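Phosphate transporter (Thermotoga maritima MSB8, PDB 6L85) carries phosphate across the membrane in a sodium-dependent manner, and is probably a bacterial relative of the human SLC20 phosphate carriers. Local coordinates at residues Y81-A86 with V266-I271; P76-Y81 with V395-L400; S170-I175 with K223-K228; F154-L159 with P176-L181. All coordinates share one frame; numbering follows the deposited sequence.

Contact 1 (Y81-A86 with V266-I271)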
loop_
_atom_site.group_PDB
_atom_site.type_symbol
_atom_site.label_atom_id
_atom_site.label_comp_id
_atom_site.label_asym_id
_atom_site.label_seq_id
_atom_site.Cartn_x
_atom_site.Cartn_y
_atom_site.Cartn_z
ATOM N N TYR B 81 14.776 -27.475 18.370
ATOM C CA TYR B 81 16.207 -27.192 18.536
ATOM C C TYR B 81 16.947 -27.126 17.190
ATOM O O TYR B 81 17.903 -26.360 17.043
ATOM C CB TYR B 81 16.842 -28.225 19.470
ATOM C CG TYR B 81 16.366 -28.093 20.907
ATOM C CD1 TYR B 81 16.374 -26.861 21.542
ATOM C CD2 TYR B 81 15.887 -29.191 21.613
ATOM C CE1 TYR B 81 15.926 -26.719 22.842
ATOM C CE2 TYR B 81 15.439 -29.062 22.918
ATOM C CZ TYR B 81 15.461 -27.819 23.524
ATOM O OH TYR B 81 15.024 -27.660 24.824
ATOM N N GLY B 82 16.506 -27.884 16.187
ATOM C CA GLY B 82 17.128 -27.798 14.880
ATOM C C GLY B 82 16.882 -26.462 14.204
ATOM O O GLY B 82 17.785 -25.901 13.570
ATOM N N ALA B 83 15.648 -25.949 14.301
ATOM C CA ALA B 83 15.341 -24.636 13.746
ATOM C C ALA B 83 16.246 -23.584 14.364
ATOM O O ALA B 83 16.860 -22.775 13.652
ATOM C CB ALA B 83 13.864 -24.298 13.975
ATOM N N LEU B 84 16.383 -23.616 15.691
ATOM C CA LEU B 84 17.297 -22.679 16.333
ATOM C C LEU B 84 18.729 -22.849 15.832
ATOM O O LEU B 84 19.425 -21.852 15.569
ATOM C CB LEU B 84 17.239 -22.839 17.847
ATOM C CG LEU B 84 15.884 -22.568 18.488
ATOM C CD1 LEU B 84 16.049 -22.649 19.989
ATOM C CD2 LEU B 84 15.316 -21.209 18.082
ATOM N N SER B 85 19.192 -24.100 15.705
ATOM C CA SER B 85 20.560 -24.357 15.249
ATOM C C SER B 85 20.796 -23.782 13.863
ATOM O O SER B 85 21.827 -23.146 13.613
ATOM C CB SER B 85 20.850 -25.864 15.254
ATOM O OG SER B 85 20.932 -26.346 16.591
ATOM N N ALA B 86 19.844 -23.997 12.953
ATOM C CA ALA B 86 19.931 -23.445 11.609
ATOM C C ALA B 86 19.994 -21.916 11.635
ATOM O O ALA B 86 20.790 -21.307 10.908
ATOM C CB ALA B 86 18.741 -23.930 10.775
ATOM N N VAL B 266 11.451 -19.704 12.916
ATOM C CA VAL B 266 10.744 -19.188 14.089
ATOM C C VAL B 266 9.338 -19.779 14.162
ATOM O O VAL B 266 8.871 -20.167 15.237
ATOM C CB VAL B 266 10.705 -17.644 14.080
ATOM C CG1 VAL B 266 9.779 -17.116 15.215
ATOM C CG2 VAL B 266 12.098 -17.059 14.210
ATOM N N ALA B 267 8.624 -19.806 13.032
ATOM C CA ALA B 267 7.291 -20.409 13.015
ATOM C C ALA B 267 7.331 -21.870 13.457
ATOM O O ALA B 267 6.426 -22.341 14.153
ATOM C CB ALA B 267 6.675 -20.326 11.616
ATOM N N ALA B 268 8.353 -22.614 13.038
ATOM C CA ALA B 268 8.419 -24.011 13.444
ATOM C C ALA B 268 8.545 -24.111 14.960
ATOM O O ALA B 268 7.890 -24.954 15.599
ATOM C CB ALA B 268 9.571 -24.728 12.732
ATOM N N VAL B 269 9.358 -23.233 15.555
ATOM C CA VAL B 269 9.479 -23.237 17.019
ATOM C C VAL B 269 8.151 -22.865 17.683
ATOM O O VAL B 269 7.723 -23.505 18.657
ATOM C CB VAL B 269 10.609 -22.301 17.470
ATOM C CG1 VAL B 269 10.649 -22.231 18.974
ATOM C CG2 VAL B 269 11.959 -22.785 16.898
ATOM N N MET B 270 7.481 -21.822 17.172
ATOM C CA MET B 270 6.186 -21.426 17.724
ATOM C C MET B 270 5.153 -22.544 17.589
ATOM O O MET B 270 4.360 -22.778 18.503
ATOM C CB MET B 270 5.682 -20.155 17.037
ATOM C CG MET B 270 6.595 -18.938 17.278
ATOM S SD MET B 270 6.034 -17.488 16.370
ATOM C CE MET B 270 4.428 -17.285 17.167
ATOM N N ILE B 271 5.122 -23.216 16.438
ATOM C CA ILE B 271 4.135 -24.258 16.215
ATOM C C ILE B 271 4.381 -25.416 17.164
ATOM O O ILE B 271 3.432 -25.973 17.723
ATOM C CB ILE B 271 4.138 -24.708 14.743
ATOM C CG1 ILE B 271 3.556 -23.619 13.844
ATOM C CG2 ILE B 271 3.299 -25.946 14.565
ATOM C CD1 ILE B 271 3.896 -23.813 12.365
#
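V269 presents a single methyl, CG2, to both A83 and L84, and this shared group is the centre of the packing between the two helices. CG2 comes 3.8 Å from A83 CB, the shortest distance between the side chains of the two segments. L84 reaches the same methyl with its CD2 branch, 3.9 Å from V269 CG2, and its side chain lies across that of V269 at about a right angle. The valine's first torsion explains the choice of methyl: CG1 stands anti to the backbone N (chi1 176°), which leaves CG2 on the side facing the other helix. A looser touch of two alanine methyls extends the patch, A83 CB lying 4.5 Å from A268 CB.

Small residues suit this place. The axes of 81-86 and 266-271 approach to 8.7 Å and run nearly antiparallel, at 158° between their directions, and A83 adds only one methyl where the backbones are nearest. Being beta-branched, the valine has few rotamers in a helix, which suits a methyl placed between two neighbours. S85, turned elsewhere, settles its hydroxyl within its own helix: OG donates to Y81 O over 3.1 Å, while S85 N approaches that oxygen from the opposite face of the carbonyl plane.

Helix 2-32 covers one flank, where A7 meets both L84 and V269 and I3 also rests on L84. Helix 368-400 reaches S85 through V392 and Y393, and helix 106-121 lies against A86 through I110 and M114.

Contact 2 (P76-Y81 with V395-L400)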
loop_
_atom_site.group_PDB
_atom_site.type_symbol
_atom_site.label_atom_id
_atom_site.label_comp_id
_atom_site.label_asym_id
_atom_site.label_seq_id
_atom_site.Cartn_x
_atom_site.Cartn_y
_atom_site.Cartn_z
ATOM N N PRO B 76 9.056 -33.459 17.503
ATOM C CA PRO B 76 8.862 -31.995 17.560
ATOM C C PRO B 76 9.893 -31.243 18.388
ATOM O O PRO B 76 10.404 -30.220 17.918
ATOM C CB PRO B 76 7.448 -31.877 18.131
ATOM C CG PRO B 76 6.730 -33.052 17.490
ATOM C CD PRO B 76 7.771 -34.173 17.393
ATOM N N VAL B 77 10.255 -31.731 19.572
ATOM C CA VAL B 77 11.237 -31.014 20.386
ATOM C C VAL B 77 12.547 -30.845 19.620
ATOM O O VAL B 77 13.201 -29.786 19.678
ATOM C CB VAL B 77 11.448 -31.744 21.728
ATOM C CG1 VAL B 77 11.958 -33.176 21.501
ATOM C CG2 VAL B 77 12.396 -30.960 22.626
ATOM N N GLU B 78 12.937 -31.879 18.867
ATOM C CA GLU B 78 14.181 -31.816 18.123
ATOM C C GLU B 78 14.055 -30.861 16.942
ATOM O O GLU B 78 15.014 -30.172 16.610
ATOM C CB GLU B 78 14.604 -33.217 17.658
ATOM C CG GLU B 78 14.886 -34.237 18.801
ATOM C CD GLU B 78 15.744 -33.679 19.949
ATOM O OE1 GLU B 78 16.646 -32.839 19.710
ATOM O OE2 GLU B 78 15.514 -34.094 21.107
ATOM N N LEU B 79 12.887 -30.830 16.290
ATOM C CA LEU B 79 12.636 -29.849 15.246
ATOM C C LEU B 79 12.833 -28.443 15.777
ATOM O O LEU B 79 13.403 -27.582 15.100
ATOM C CB LEU B 79 11.216 -30.009 14.702
ATOM C CG LEU B 79 10.833 -28.875 13.752
ATOM C CD1 LEU B 79 11.771 -28.882 12.552
ATOM C CD2 LEU B 79 9.403 -28.987 13.306
ATOM N N MET B 80 12.390 -28.208 17.005
ATOM C CA MET B 80 12.518 -26.894 17.610
ATOM C C MET B 80 13.996 -26.535 17.827
ATOM O O MET B 80 14.461 -25.445 17.431
ATOM C CB MET B 80 11.656 -26.908 18.888
ATOM C CG MET B 80 12.071 -26.113 20.088
ATOM S SD MET B 80 10.866 -26.506 21.406
ATOM C CE MET B 80 9.423 -25.643 20.790
ATOM N N TYR B 81 14.776 -27.475 18.370
ATOM C CA TYR B 81 16.207 -27.192 18.536
ATOM C C TYR B 81 16.947 -27.126 17.190
ATOM O O TYR B 81 17.903 -26.360 17.043
ATOM C CB TYR B 81 16.842 -28.225 19.470
ATOM C CG TYR B 81 16.366 -28.093 20.907
ATOM C CD1 TYR B 81 16.374 -26.861 21.542
ATOM C CD2 TYR B 81 15.887 -29.191 21.613
ATOM C CE1 TYR B 81 15.926 -26.719 22.842
ATOM C CE2 TYR B 81 15.439 -29.062 22.918
ATOM C CZ TYR B 81 15.461 -27.819 23.524
ATOM O OH TYR B 81 15.024 -27.660 24.824
ATOM N N VAL B 395 26.298 -30.086 19.690
ATOM C CA VAL B 395 26.798 -29.404 20.878
ATOM C C VAL B 395 25.643 -29.120 21.836
ATOM O O VAL B 395 25.675 -29.508 23.012
ATOM C CB VAL B 395 27.549 -28.123 20.462
ATOM C CG1 VAL B 395 27.601 -27.110 21.582
ATOM C CG2 VAL B 395 28.953 -28.459 19.986
ATOM N N LEU B 396 24.586 -28.482 21.326
ATOM C CA LEU B 396 23.380 -28.205 22.102
ATOM C C LEU B 396 22.828 -29.466 22.762
ATOM O O LEU B 396 22.535 -29.482 23.966
ATOM C CB LEU B 396 22.319 -27.602 21.178
ATOM C CG LEU B 396 21.394 -26.541 21.724
ATOM C CD1 LEU B 396 22.220 -25.541 22.510
ATOM C CD2 LEU B 396 20.676 -25.878 20.554
ATOM N N LYS B 397 22.635 -30.520 21.969
ATOM C CA LYS B 397 22.058 -31.748 22.490
ATOM C C LYS B 397 22.853 -32.242 23.687
ATOM O O LYS B 397 22.280 -32.663 24.702
ATOM C CB LYS B 397 22.026 -32.810 21.391
ATOM C CG LYS B 397 20.683 -33.515 21.293
ATOM C CD LYS B 397 20.600 -34.371 20.042
ATOM C CE LYS B 397 20.999 -35.816 20.307
ATOM N NZ LYS B 397 20.907 -36.638 19.050
ATOM N N LEU B 398 24.161 -32.143 23.601
ATOM C CA LEU B 398 24.997 -32.482 24.716
ATOM C C LEU B 398 24.713 -31.568 25.875
ATOM O O LEU B 398 24.197 -31.981 26.885
ATOM C CB LEU B 398 26.455 -32.325 24.340
ATOM C CG LEU B 398 27.073 -33.371 23.442
ATOM C CD1 LEU B 398 28.549 -33.106 23.270
ATOM C CD2 LEU B 398 26.868 -34.742 24.031
ATOM N N ILE B 399 25.073 -30.314 25.731
ATOM C CA ILE B 399 25.025 -29.377 26.854
ATOM C C ILE B 399 23.715 -29.502 27.611
ATOM O O ILE B 399 23.681 -29.426 28.850
ATOM C CB ILE B 399 25.244 -27.929 26.397
ATOM C CG1 ILE B 399 26.623 -27.738 25.740
ATOM C CG2 ILE B 399 25.254 -26.970 27.548
ATOM C CD1 ILE B 399 26.651 -27.912 24.287
ATOM N N LEU B 400 22.622 -29.717 26.888
ATOM C CA LEU B 400 21.361 -29.987 27.563
ATOM C C LEU B 400 21.452 -31.277 28.371
ATOM O O LEU B 400 21.205 -31.285 29.583
ATOM C CB LEU B 400 20.214 -30.063 26.541
ATOM C CG LEU B 400 19.851 -28.769 25.802
ATOM C CD1 LEU B 400 18.484 -28.900 25.127
ATOM C CD2 LEU B 400 19.883 -27.558 26.727
#
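Y81 and L400 bring together the first turns of helix 76-99 and the last turn of helix 368-400, whose backbones stay apart: the nearest CA atoms, those of Y81 and L396, are 8.1 Å from each other. P76 suits the opening turn, where a missing N-H costs no helical bond, and its carbonyl O receives M80 N at 3.0 Å. At the far end L400 N bonds to L396 O.

The side chains of Y81 and L400 approach from opposite directions. L400 CD1 sits over one face of the phenol ring, 4.0 Å from the centroid and 28° off the normal, a CH-pi contact. It is displaced toward the hydroxyl end, being 3.6 Å from Y81 CZ. With CG anti to the carbonyl carbon and beside the backbone N (chi1 -69°), the tyrosine ring is turned to offer this face to L400. Were Y81 reduced to an alanine, L400 CD1 would probably lose the aromatic face it rests on, and a gap would be likely to open beside it.

Beside the ring, K397 CD passes 4.3 Å from E78 OE1. The lysine NZ remains 5.7 Å from that oxygen, too far for a salt bridge, and OE1 is hydrogen-bonded instead to Y393 OH. The contact thus rests on dispersion and CH-pi attraction at the protein surface, with the opposite charges of E78 and K397 likely to add only a mild, long-range pull.

Contact 3 (S170-I175 with K223-K228)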
loop_
_atom_site.group_PDB
_atom_site.type_symbol
_atom_site.label_atom_id
_atom_site.label_comp_id
_atom_site.label_asym_id
_atom_site.label_seq_id
_atom_site.Cartn_x
_atom_site.Cartn_y
_atom_site.Cartn_z
ATOM N N SER B 170 7.396 7.699 -27.165
ATOM C CA SER B 170 7.306 6.261 -26.935
ATOM C C SER B 170 7.560 5.909 -25.469
ATOM O O SER B 170 6.939 4.982 -24.932
ATOM C CB SER B 170 8.301 5.522 -27.832
ATOM O OG SER B 170 7.778 5.354 -29.135
ATOM N N SER B 171 8.504 6.606 -24.825
ATOM C CA SER B 171 8.818 6.329 -23.431
ATOM C C SER B 171 7.625 6.674 -22.557
ATOM O O SER B 171 7.312 5.955 -21.595
ATOM C CB SER B 171 10.058 7.120 -23.010
ATOM O OG SER B 171 9.747 8.499 -22.887
ATOM N N THR B 172 6.925 7.744 -22.938
ATOM C CA THR B 172 5.671 8.160 -22.316
ATOM C C THR B 172 4.637 7.035 -22.242
ATOM O O THR B 172 3.749 7.062 -21.378
ATOM C CB THR B 172 5.171 9.361 -23.129
ATOM O OG1 THR B 172 5.428 10.569 -22.410
ATOM C CG2 THR B 172 3.724 9.243 -23.529
ATOM N N VAL B 173 4.755 6.027 -23.104
ATOM C CA VAL B 173 3.844 4.898 -23.112
ATOM C C VAL B 173 4.480 3.639 -22.536
ATOM O O VAL B 173 3.790 2.861 -21.867
ATOM C CB VAL B 173 3.333 4.633 -24.547
ATOM C CG1 VAL B 173 2.591 3.297 -24.636
ATOM C CG2 VAL B 173 2.463 5.770 -25.031
ATOM N N ALA B 174 5.771 3.420 -22.768
ATOM C CA ALA B 174 6.370 2.132 -22.428
ATOM C C ALA B 174 6.739 2.037 -20.955
ATOM O O ALA B 174 6.681 0.947 -20.372
ATOM C CB ALA B 174 7.614 1.878 -23.280
ATOM N N ILE B 175 7.176 3.136 -20.353
ATOM C CA ILE B 175 7.535 3.093 -18.938
ATOM C C ILE B 175 6.264 2.918 -18.104
ATOM O O ILE B 175 6.243 2.063 -17.196
ATOM C CB ILE B 175 8.343 4.343 -18.557
ATOM C CG1 ILE B 175 9.685 4.305 -19.290
ATOM C CG2 ILE B 175 8.469 4.500 -17.027
ATOM C CD1 ILE B 175 10.735 5.170 -18.690
ATOM N N LYS B 223 5.400 14.859 -18.066
ATOM C CA LYS B 223 6.096 15.987 -17.453
ATOM C C LYS B 223 7.615 15.827 -17.556
ATOM O O LYS B 223 8.315 16.710 -18.064
ATOM C CB LYS B 223 5.661 16.135 -15.997
ATOM C CG LYS B 223 6.058 17.433 -15.364
ATOM C CD LYS B 223 4.864 18.364 -15.267
ATOM C CE LYS B 223 5.307 19.810 -15.299
ATOM N NZ LYS B 223 4.139 20.670 -15.640
ATOM N N LEU B 224 8.138 14.693 -17.080
ATOM C CA LEU B 224 9.588 14.513 -16.957
ATOM C C LEU B 224 10.297 14.593 -18.304
ATOM O O LEU B 224 11.419 15.103 -18.403
ATOM C CB LEU B 224 9.875 13.160 -16.312
ATOM C CG LEU B 224 11.141 12.985 -15.485
ATOM C CD1 LEU B 224 11.505 14.285 -14.806
ATOM C CD2 LEU B 224 10.884 11.892 -14.458
ATOM N N ILE B 225 9.668 14.066 -19.348
ATOM C CA ILE B 225 10.293 13.951 -20.649
ATOM C C ILE B 225 10.596 15.311 -21.261
ATOM O O ILE B 225 11.377 15.391 -22.214
ATOM C CB ILE B 225 9.377 13.094 -21.553
ATOM C CG1 ILE B 225 10.181 12.374 -22.630
ATOM C CG2 ILE B 225 8.265 13.939 -22.141
ATOM C CD1 ILE B 225 11.330 11.571 -22.095
ATOM N N ASN B 226 10.025 16.385 -20.702
ATOM C CA ASN B 226 10.216 17.755 -21.162
ATOM C C ASN B 226 11.378 18.467 -20.484
ATOM O O ASN B 226 11.628 19.628 -20.803
ATOM C CB ASN B 226 8.947 18.585 -20.921
ATOM C CG ASN B 226 7.765 18.120 -21.755
ATOM O OD1 ASN B 226 7.937 17.513 -22.816
ATOM N ND2 ASN B 226 6.550 18.404 -21.272
ATOM N N GLU B 227 12.083 17.824 -19.553
ATOM C CA GLU B 227 13.155 18.515 -18.839
ATOM C C GLU B 227 14.469 18.552 -19.609
ATOM O O GLU B 227 15.327 19.385 -19.299
ATOM C CB GLU B 227 13.394 17.869 -17.470
ATOM C CG GLU B 227 12.212 17.965 -16.524
ATOM C CD GLU B 227 12.633 18.032 -15.064
ATOM O OE1 GLU B 227 13.599 18.767 -14.750
ATOM O OE2 GLU B 227 11.999 17.349 -14.232
ATOM N N LYS B 228 14.663 17.661 -20.577
ATOM C CA LYS B 228 15.883 17.627 -21.368
ATOM C C LYS B 228 15.532 17.787 -22.840
ATOM O O LYS B 228 14.492 17.297 -23.297
ATOM C CB LYS B 228 16.653 16.326 -21.145
ATOM C CG LYS B 228 16.860 15.962 -19.682
ATOM C CD LYS B 228 17.984 16.772 -19.061
ATOM C CE LYS B 228 18.505 16.118 -17.781
ATOM N NZ LYS B 228 19.451 17.025 -17.049
#
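I225 lies against helix 167-194, reaching S171 and, more loosely, T172; between 170-175 and 223-228 there is no hydrogen bond, and the touch is van der Waals. The tip methyl CD1 lies 3.5 Å from S171 OG, with CG1 following at 3.9 Å from the same oxygen. The isoleucine reaches so far because CG1 stands anti to its backbone N (chi1 -153°), extending the longer branch toward the helix. Its shorter branch makes a looser touch, CG2 lying 4.4 Å from T172 OG1.

Hydrogen bonds act within the segments and toward their surroundings. S171 OG, facing the apolar methyl, is bound to K168 O of the preceding turn, which a serine can do without leaving the helix surface. Its backbone O takes I175 N at 3.1 Å. Across from it a type I turn runs from L224 to E227, with E227 N bonded to L224 O over 3.0 Å. T172 O to H218 ND1 joins helices 167-194 and 199-224, and K168 NZ reaches K228 O in the loop.

V238 of helix 231-258 also packs on I225, and V161 of helix 129-162 on S171. Since the buried serine hydroxyl already has K168 O as a partner, it can probably bear a hydrocarbon neighbour at little cost, and I225 fills the space beside it without needing a polar mate.

Contact 4 (F154-L159 with P176-L181)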
loop_
_atom_site.group_PDB
_atom_site.type_symbol
_atom_site.label_atom_id
_atom_site.label_comp_id
_atom_site.label_asym_id
_atom_site.label_seq_id
_atom_site.Cartn_x
_atom_site.Cartn_y
_atom_site.Cartn_z
ATOM N N PHE B 154 14.883 -5.972 -22.385
ATOM C CA PHE B 154 15.701 -4.912 -22.962
ATOM C C PHE B 154 15.475 -4.810 -24.466
ATOM O O PHE B 154 15.436 -3.700 -25.025
ATOM C CB PHE B 154 17.176 -5.128 -22.668
ATOM C CG PHE B 154 17.977 -3.878 -22.832
ATOM C CD1 PHE B 154 17.731 -2.772 -22.002
ATOM C CD2 PHE B 154 18.928 -3.765 -23.844
ATOM C CE1 PHE B 154 18.447 -1.578 -22.173
ATOM C CE2 PHE B 154 19.651 -2.592 -24.014
ATOM C CZ PHE B 154 19.410 -1.493 -23.179
ATOM N N LYS B 155 15.282 -5.956 -25.132
ATOM C CA LYS B 155 14.880 -5.933 -26.543
ATOM C C LYS B 155 13.541 -5.239 -26.747
ATOM O O LYS B 155 13.370 -4.476 -27.705
ATOM C CB LYS B 155 14.827 -7.375 -27.085
ATOM C CG LYS B 155 14.059 -7.577 -28.400
ATOM C CD LYS B 155 12.535 -7.755 -28.247
ATOM C CE LYS B 155 12.218 -9.194 -27.900
ATOM N NZ LYS B 155 10.765 -9.461 -27.841
ATOM N N LEU B 156 12.573 -5.509 -25.870
ATOM C CA LEU B 156 11.289 -4.808 -25.935
ATOM C C LEU B 156 11.463 -3.303 -25.802
ATOM O O LEU B 156 10.762 -2.527 -26.462
ATOM C CB LEU B 156 10.357 -5.268 -24.819
ATOM C CG LEU B 156 9.226 -6.220 -25.193
ATOM C CD1 LEU B 156 9.857 -7.531 -25.559
ATOM C CD2 LEU B 156 8.192 -6.377 -24.052
ATOM N N ILE B 157 12.329 -2.876 -24.884
ATOM C CA ILE B 157 12.563 -1.446 -24.676
ATOM C C ILE B 157 13.133 -0.823 -25.948
ATOM O O ILE B 157 12.660 0.219 -26.422
ATOM C CB ILE B 157 13.506 -1.225 -23.477
ATOM C CG1 ILE B 157 12.945 -1.852 -22.187
ATOM C CG2 ILE B 157 13.845 0.252 -23.324
ATOM C CD1 ILE B 157 11.758 -1.143 -21.619
ATOM N N SER B 158 14.162 -1.459 -26.520
ATOM C CA SER B 158 14.758 -0.969 -27.766
ATOM C C SER B 158 13.715 -0.863 -28.873
ATOM O O SER B 158 13.554 0.192 -29.499
ATOM C CB SER B 158 15.900 -1.892 -28.192
ATOM O OG SER B 158 16.903 -1.908 -27.188
ATOM N N LEU B 159 12.979 -1.950 -29.100
ATOM C CA LEU B 159 11.942 -1.995 -30.123
ATOM C C LEU B 159 10.873 -0.918 -29.913
ATOM O O LEU B 159 10.469 -0.238 -30.862
ATOM C CB LEU B 159 11.316 -3.391 -30.087
ATOM C CG LEU B 159 10.210 -3.857 -31.020
ATOM C CD1 LEU B 159 10.449 -5.327 -31.240
ATOM C CD2 LEU B 159 8.823 -3.656 -30.429
ATOM N N PRO B 176 5.182 3.677 -18.367
ATOM C CA PRO B 176 3.922 3.391 -17.659
ATOM C C PRO B 176 3.440 1.977 -17.858
ATOM O O PRO B 176 2.892 1.371 -16.923
ATOM C CB PRO B 176 2.944 4.410 -18.263
ATOM C CG PRO B 176 3.798 5.551 -18.609
ATOM C CD PRO B 176 5.067 4.927 -19.146
ATOM N N PHE B 177 3.634 1.416 -19.053
ATOM C CA PHE B 177 3.196 0.046 -19.256
ATOM C C PHE B 177 3.897 -0.909 -18.289
ATOM O O PHE B 177 3.257 -1.775 -17.690
ATOM C CB PHE B 177 3.431 -0.391 -20.695
ATOM C CG PHE B 177 3.203 -1.841 -20.894
ATOM C CD1 PHE B 177 1.911 -2.339 -21.001
ATOM C CD2 PHE B 177 4.270 -2.725 -20.909
ATOM C CE1 PHE B 177 1.690 -3.691 -21.150
ATOM C CE2 PHE B 177 4.058 -4.076 -21.049
ATOM C CZ PHE B 177 2.767 -4.564 -21.177
ATOM N N PHE B 178 5.205 -0.762 -18.103
ATOM C CA PHE B 178 5.885 -1.725 -17.244
ATOM C C PHE B 178 5.585 -1.489 -15.763
ATOM O O PHE B 178 5.448 -2.458 -15.006
ATOM C CB PHE B 178 7.393 -1.709 -17.515
ATOM C CG PHE B 178 7.786 -2.455 -18.761
ATOM C CD1 PHE B 178 7.857 -3.842 -18.763
ATOM C CD2 PHE B 178 8.078 -1.766 -19.933
ATOM C CE1 PHE B 178 8.214 -4.539 -19.914
ATOM C CE2 PHE B 178 8.428 -2.446 -21.095
ATOM C CZ PHE B 178 8.505 -3.838 -21.088
ATOM N N ILE B 179 5.509 -0.226 -15.322
ATOM C CA ILE B 179 5.094 0.040 -13.939
ATOM C C ILE B 179 3.726 -0.587 -13.666
ATOM O O ILE B 179 3.511 -1.227 -12.621
ATOM C CB ILE B 179 5.085 1.552 -13.658
ATOM C CG1 ILE B 179 6.445 2.155 -13.980
ATOM C CG2 ILE B 179 4.764 1.837 -12.193
ATOM C CD1 ILE B 179 7.530 1.579 -13.135
ATOM N N SER B 180 2.801 -0.452 -14.624
ATOM C CA SER B 180 1.468 -1.035 -14.515
ATOM C C SER B 180 1.499 -2.553 -14.509
ATOM O O SER B 180 0.700 -3.195 -13.818
ATOM C CB SER B 180 0.595 -0.544 -15.667
ATOM O OG SER B 180 0.468 0.852 -15.562
ATOM N N LEU B 181 2.375 -3.154 -15.309
ATOM C CA LEU B 181 2.524 -4.606 -15.262
ATOM C C LEU B 181 3.003 -5.066 -13.884
ATOM O O LEU B 181 2.545 -6.091 -13.354
ATOM C CB LEU B 181 3.499 -5.041 -16.351
ATOM C CG LEU B 181 3.542 -6.501 -16.735
ATOM C CD1 LEU B 181 2.138 -6.947 -17.133
ATOM C CD2 LEU B 181 4.539 -6.685 -17.883
#
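The helical hairpin made by helices 129-162 and 167-194, joined by a short connection, is packed here through F178, which meets L156 and I157. I157 brings its CD1 methyl obliquely to the ring, 3.6 Å from F178 CE2. L156 arrives at the ring's edge, near its plane, with CD2 3.9 Å from F178 CZ. Both aliphatic side chains cross the phenylalanine at a slant, and the ring bridges a wide backbone separation: the CA atoms of I157 and F178, the nearest pair, are 10.0 Å apart. A long flat residue suits such a gap. The CG of F178 lies anti to the carbonyl carbon (chi1 -78°), which sends the ring out toward the partner helix.

Within the hairpin, the second arm is kinked at P176, whose ring nitrogen cannot bond to the turn before, and F178 follows just after this bend. The neighbouring F177 lays CD2 over the centre of one face of the F178 ring, 4.0 Å above its plane. F328 of helix 320-339 meets F178 edge-to-face, while M153 also touches the F178 side chain and F239 of helix 231-258 backs I157. The F178 side chain lies about 12 Å from a bound sodium ion, outside its coordination shell.

Overall arrangement
From the N terminus, helix 76-99 enters both outer loops: residues 76-81 open contact 2, and 81-86, sharing Y81, open contact 1. The chain then passes to the other side of its own centre. Residues 154-159 begin contact 4 and 170-175 begin contact 3; 176-181 close contact 4 and 223-228 close contact 3, so these two loops cross, with helix 167-194 serving both. Residues 266-271 next close contact 1, and the final helix returns to close contact 2, enclosing all the rest. Contacts 1 and 2 touch, tying helices 260-275 and 368-400 to helix 76-99. Contacts 3 and 4 join helices 129-162 and 167-194 with segment 223-228, contact 3 lying about 50 Å from contact 1, centre to centre.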